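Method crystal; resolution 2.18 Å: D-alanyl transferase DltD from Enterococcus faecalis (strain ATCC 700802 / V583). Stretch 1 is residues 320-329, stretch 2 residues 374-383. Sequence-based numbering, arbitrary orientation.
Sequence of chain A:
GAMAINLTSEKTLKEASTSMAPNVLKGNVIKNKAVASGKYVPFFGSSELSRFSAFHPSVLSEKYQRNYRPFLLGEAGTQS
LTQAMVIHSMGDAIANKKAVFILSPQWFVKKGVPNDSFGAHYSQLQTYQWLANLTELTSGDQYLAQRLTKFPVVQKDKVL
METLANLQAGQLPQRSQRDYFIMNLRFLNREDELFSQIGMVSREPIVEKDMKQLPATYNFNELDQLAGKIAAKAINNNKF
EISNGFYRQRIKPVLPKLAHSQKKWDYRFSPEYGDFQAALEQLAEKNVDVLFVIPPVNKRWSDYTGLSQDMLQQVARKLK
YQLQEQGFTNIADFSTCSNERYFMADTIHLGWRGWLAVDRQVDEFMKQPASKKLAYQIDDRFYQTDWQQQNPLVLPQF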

# COMPACT_ATOMS: atom_id res chain seq x y z
N LYS A 320 -15.70 1.49 2.03
CA LYS A 320 -16.25 0.32 2.70
C LYS A 320 -17.41 -0.28 1.93
O LYS A 320 -17.65 -1.49 2.01
N TYR A 321 -18.14 0.54 1.16
CA TYR A 321 -19.17 -0.02 0.29
C TYR A 321 -18.55 -0.85 -0.82
O TYR A 321 -18.96 -1.99 -1.07
N GLN A 322 -17.54 -0.30 -1.49
CA GLN A 322 -16.87 -1.02 -2.57
C GLN A 322 -16.28 -2.33 -2.05
O GLN A 322 -16.30 -3.35 -2.75
N LEU A 323 -15.76 -2.32 -0.83
CA LEU A 323 -15.22 -3.54 -0.23
C LEU A 323 -16.33 -4.51 0.15
O LEU A 323 -16.42 -5.62 -0.39
N GLN A 324 -17.20 -4.10 1.08
CA GLN A 324 -18.22 -4.99 1.60
C GLN A 324 -19.13 -5.52 0.49
O GLN A 324 -19.53 -6.69 0.51
N GLU A 325 -19.47 -4.66 -0.47
CA GLU A 325 -20.36 -5.07 -1.55
C GLU A 325 -19.81 -6.25 -2.34
O GLU A 325 -20.60 -6.99 -2.94
N GLN A 326 -18.50 -6.46 -2.33
CA GLN A 326 -17.87 -7.49 -3.15
C GLN A 326 -17.30 -8.63 -2.33
O GLN A 326 -16.62 -9.50 -2.88
N GLY A 327 -17.55 -8.66 -1.02
CA GLY A 327 -17.14 -9.77 -0.18
C GLY A 327 -15.90 -9.52 0.65
O GLY A 327 -15.44 -10.44 1.34
N PHE A 328 -15.34 -8.31 0.62
CA PHE A 328 -14.21 -7.95 1.47
C PHE A 328 -14.78 -7.43 2.79
O PHE A 328 -15.22 -6.28 2.87
N THR A 329 -14.76 -8.27 3.82
CA THR A 329 -15.41 -7.96 5.09
C THR A 329 -14.43 -7.73 6.23
O THR A 329 -14.86 -7.45 7.35
N LEU A 374 -13.08 -18.17 -0.18
CA LEU A 374 -13.66 -16.87 0.14
C LEU A 374 -14.77 -16.52 -0.85
O LEU A 374 -14.61 -16.68 -2.06
N ALA A 375 -15.89 -16.03 -0.32
CA ALA A 375 -17.07 -15.74 -1.14
C ALA A 375 -16.99 -14.30 -1.66
O ALA A 375 -17.70 -13.39 -1.22
N TYR A 376 -16.11 -14.11 -2.64
CA TYR A 376 -15.96 -12.82 -3.30
C TYR A 376 -16.96 -12.70 -4.44
O TYR A 376 -17.23 -13.67 -5.15
N GLN A 377 -17.52 -11.50 -4.60
CA GLN A 377 -18.47 -11.20 -5.67
C GLN A 377 -18.00 -9.94 -6.39
O GLN A 377 -18.58 -8.86 -6.23
N ILE A 378 -16.94 -10.08 -7.18
CA ILE A 378 -16.38 -8.94 -7.89
C ILE A 378 -17.39 -8.42 -8.89
O ILE A 378 -18.01 -9.18 -9.64
N ASP A 379 -17.56 -7.10 -8.91
CA ASP A 379 -18.46 -6.42 -9.83
C ASP A 379 -17.63 -5.46 -10.68
O ASP A 379 -17.14 -4.45 -10.17
N ASP A 380 -17.47 -5.78 -11.96
CA ASP A 380 -16.62 -4.98 -12.84
C ASP A 380 -17.11 -3.55 -12.97
O ASP A 380 -16.34 -2.67 -13.38
N ARG A 381 -18.38 -3.28 -12.64
CA ARG A 381 -18.92 -1.94 -12.79
C ARG A 381 -18.24 -0.93 -11.87
O ARG A 381 -18.38 0.28 -12.08
N PHE A 382 -17.50 -1.40 -10.86
CA PHE A 382 -16.71 -0.50 -10.03
C PHE A 382 -15.51 0.09 -10.77
O PHE A 382 -14.85 0.98 -10.23
N TYR A 383 -15.22 -0.40 -11.98
CA TYR A 383 -14.20 0.22 -12.82
C TYR A 383 -14.70 1.48 -13.51
O TYR A 383 -13.88 2.28 -13.98

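This is a contact between a helix and the type I turn from Gln-324 to Gly-327 on one side and a loop that runs into a 3-10 segment on the other; one buried glutamine pins the two backbones together while aromatic side chains pack around it.

Gln-326 is the centre of the polar contact. Its backbone O accepts a hydrogen bond from Gln-377 N at 2.8 Å, nearly straight at 173°, and its side chain, chi1 m and chi2 t, carries OE1 to Asp-379 N, also at 2.8 Å. One residue thus satisfies two amides two positions apart. The other end of the amide is not wasted: Gln-326 NE2 donates to Gln-322 O at 2.9 Å, which ties the amide back to the carbonyl of helical Gln-322. CA-H...O contacts tighten the same place, Tyr-376 CA to Gln-326 O and Gln-326 CA to Gln-377 O, each 3.4 Å.

Gly-327 lets the chains come this close. Its phi/psi of 102/4 calls for glycine by itself, and a CB would point toward the other stretch and fall 2.5 Å from Ala-375 O.

Two clusters of carbon contacts complete the packing. In one, the CA-to-CB bond of Phe-382 (chi1 m) points toward the other stretch, and the residue is buried. Gln-322, t at both chi1 and chi2, lays its CG over one face of that ring, 4.0 Å from the centroid, in a CH-pi contact. Around the ring edge sit Glu-325 CG, 3.9 Å from Phe-382 CZ, and Tyr-321 CE2, 4.0 Å from the same CZ; Tyr-321 is chi1 t. Gln-326 CD also approaches Phe-382 CD2 at 3.6 Å. In the other cluster, Phe-328 and Tyr-376, both chi1 m, overlap obliquely with ring centroids 4.3 Å apart and planes at 31°. Ile-378, m at chi1 and chi2, has a CA-to-CB bond that points away overall, yet its CD1 reaches the edge of the Phe-328 ring, 4.0 Å from Phe-328 CE2.

Around Glu-325, waters bridge groups that both accept. Water 1 donates to Glu-325 O (2.6 Å) and Gln-377 O (2.9 Å), joining two acceptors that could not bond each other. Water 3 donates to Glu-325 O and Gln-377 OE1. Water 2 does the same for two carboxylates, Glu-325 OE2 at 2.8 Å and Asp-379 OD2 at 2.9 Å. Asp-379, chi1 t, also forms a salt bridge within its own stretch, OD2 to Arg-381 NH2 at 2.7 Å, and its OD1 accepts from Arg-381 N at 3.0 Å.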

# COMPACT_ATOMS: atom_id res chain seq x y z
CB LYS A 320 -16.67 0.67 4.13
CG LYS A 320 -15.49 0.97 5.05
CD LYS A 320 -15.88 0.95 6.52
CE LYS A 320 -16.84 2.07 6.86
NZ LYS A 320 -17.12 2.11 8.32
CB TYR A 321 -20.04 1.10 -0.30
CG TYR A 321 -21.17 0.56 -1.15
CD1 TYR A 321 -22.36 0.15 -0.58
CD2 TYR A 321 -21.04 0.46 -2.53
CE1 TYR A 321 -23.39 -0.34 -1.35
CE2 TYR A 321 -22.07 -0.03 -3.31
CZ TYR A 321 -23.24 -0.43 -2.71
OH TYR A 321 -24.28 -0.92 -3.48
CB GLN A 322 -15.79 -0.14 -3.18
CG GLN A 322 -15.09 -0.72 -4.40
CD GLN A 322 -14.21 0.30 -5.10
OE1 GLN A 322 -14.23 1.49 -4.77
NE2 GLN A 322 -13.43 -0.16 -6.07
CB LEU A 323 -14.36 -3.19 0.98
CG LEU A 323 -13.05 -2.46 0.69
CD1 LEU A 323 -12.43 -1.93 1.97
CD2 LEU A 323 -12.08 -3.39 -0.04
CB GLN A 324 -19.05 -4.27 2.67
CG GLN A 324 -18.30 -3.99 3.95
CD GLN A 324 -18.26 -5.19 4.88
OE1 GLN A 324 -18.85 -6.23 4.59
NE2 GLN A 324 -17.56 -5.05 6.00
CB GLU A 325 -20.61 -3.88 -2.48
CG GLU A 325 -21.42 -4.18 -3.73
CD GLU A 325 -22.84 -4.61 -3.43
OE1 GLU A 325 -23.24 -4.60 -2.24
OE2 GLU A 325 -23.56 -4.95 -4.39
CB GLN A 326 -16.77 -6.86 -4.02
CG GLN A 326 -17.29 -5.81 -4.98
CD GLN A 326 -16.21 -5.26 -5.90
OE1 GLN A 326 -16.01 -5.76 -7.01
NE2 GLN A 326 -15.52 -4.23 -5.43
CB PHE A 328 -13.32 -6.92 0.79
CG PHE A 328 -12.70 -7.40 -0.49
CD1 PHE A 328 -11.53 -8.15 -0.46
CD2 PHE A 328 -13.27 -7.11 -1.71
CE1 PHE A 328 -10.95 -8.59 -1.63
CE2 PHE A 328 -12.69 -7.55 -2.89
CZ PHE A 328 -11.53 -8.29 -2.85
CB THR A 329 -16.37 -9.09 5.47
OG1 THR A 329 -15.65 -10.31 5.67
CG2 THR A 329 -17.41 -9.30 4.37
CB LEU A 374 -12.58 -15.78 0.14
CG LEU A 374 -11.44 -15.94 1.14
CD1 LEU A 374 -10.38 -14.88 0.92
CD2 LEU A 374 -11.97 -15.89 2.57
CB ALA A 375 -18.34 -15.97 -0.33
CB TYR A 376 -14.54 -12.64 -3.84
CG TYR A 376 -13.50 -12.38 -2.77
CD1 TYR A 376 -13.75 -11.49 -1.74
CD2 TYR A 376 -12.26 -13.01 -2.81
CE1 TYR A 376 -12.80 -11.24 -0.76
CE2 TYR A 376 -11.31 -12.77 -1.84
CZ TYR A 376 -11.58 -11.89 -0.82
OH TYR A 376 -10.64 -11.64 0.15
CB GLN A 377 -19.89 -11.06 -5.11
CG GLN A 377 -20.45 -12.34 -4.52
CD GLN A 377 -21.87 -12.20 -4.04
OE1 GLN A 377 -22.41 -11.09 -3.98
NE2 GLN A 377 -22.50 -13.32 -3.68
CB ILE A 378 -15.06 -9.34 -8.57
CG1 ILE A 378 -13.99 -9.65 -7.53
CG2 ILE A 378 -14.59 -8.24 -9.51
CD1 ILE A 378 -13.55 -8.45 -6.69
CB ASP A 379 -19.56 -5.68 -9.06
CG ASP A 379 -20.67 -5.17 -9.96
OD1 ASP A 379 -20.41 -4.93 -11.16
OD2 ASP A 379 -21.81 -5.01 -9.47
CB ASP A 380 -16.54 -5.61 -14.23
CG ASP A 380 -15.83 -6.95 -14.22
OD1 ASP A 380 -14.95 -7.15 -13.36
OD2 ASP A 380 -16.16 -7.79 -15.09
CB ARG A 381 -20.43 -1.97 -12.56
CG ARG A 381 -21.16 -2.85 -13.56
CD ARG A 381 -22.65 -2.97 -13.27
NE ARG A 381 -22.91 -3.53 -11.95
CZ ARG A 381 -24.11 -3.91 -11.53
NH1 ARG A 381 -25.17 -3.80 -12.33
NH2 ARG A 381 -24.26 -4.41 -10.31
CB PHE A 382 -16.24 -1.22 -8.76
CG PHE A 382 -17.31 -1.37 -7.71
CD1 PHE A 382 -17.70 -0.29 -6.93
CD2 PHE A 382 -17.93 -2.59 -7.49
CE1 PHE A 382 -18.68 -0.42 -5.97
CE2 PHE A 382 -18.91 -2.73 -6.53
CZ PHE A 382 -19.29 -1.65 -5.76
CB TYR A 383 -13.73 -0.76 -13.90
CG TYR A 383 -12.77 -1.84 -13.44
CD1 TYR A 383 -11.65 -1.54 -12.69
CD2 TYR A 383 -12.99 -3.17 -13.79
CE1 TYR A 383 -10.77 -2.53 -12.28
CE2 TYR A 383 -12.13 -4.17 -13.39
CZ TYR A 383 -11.02 -3.84 -12.64
OH TYR A 383 -10.16 -4.83 -12.24
O HOH W 1 -20.98 -7.42 -5.52
O HOH W 2 -22.20 -4.19 -6.74
O HOH W 3 -23.12 -8.81 -2.81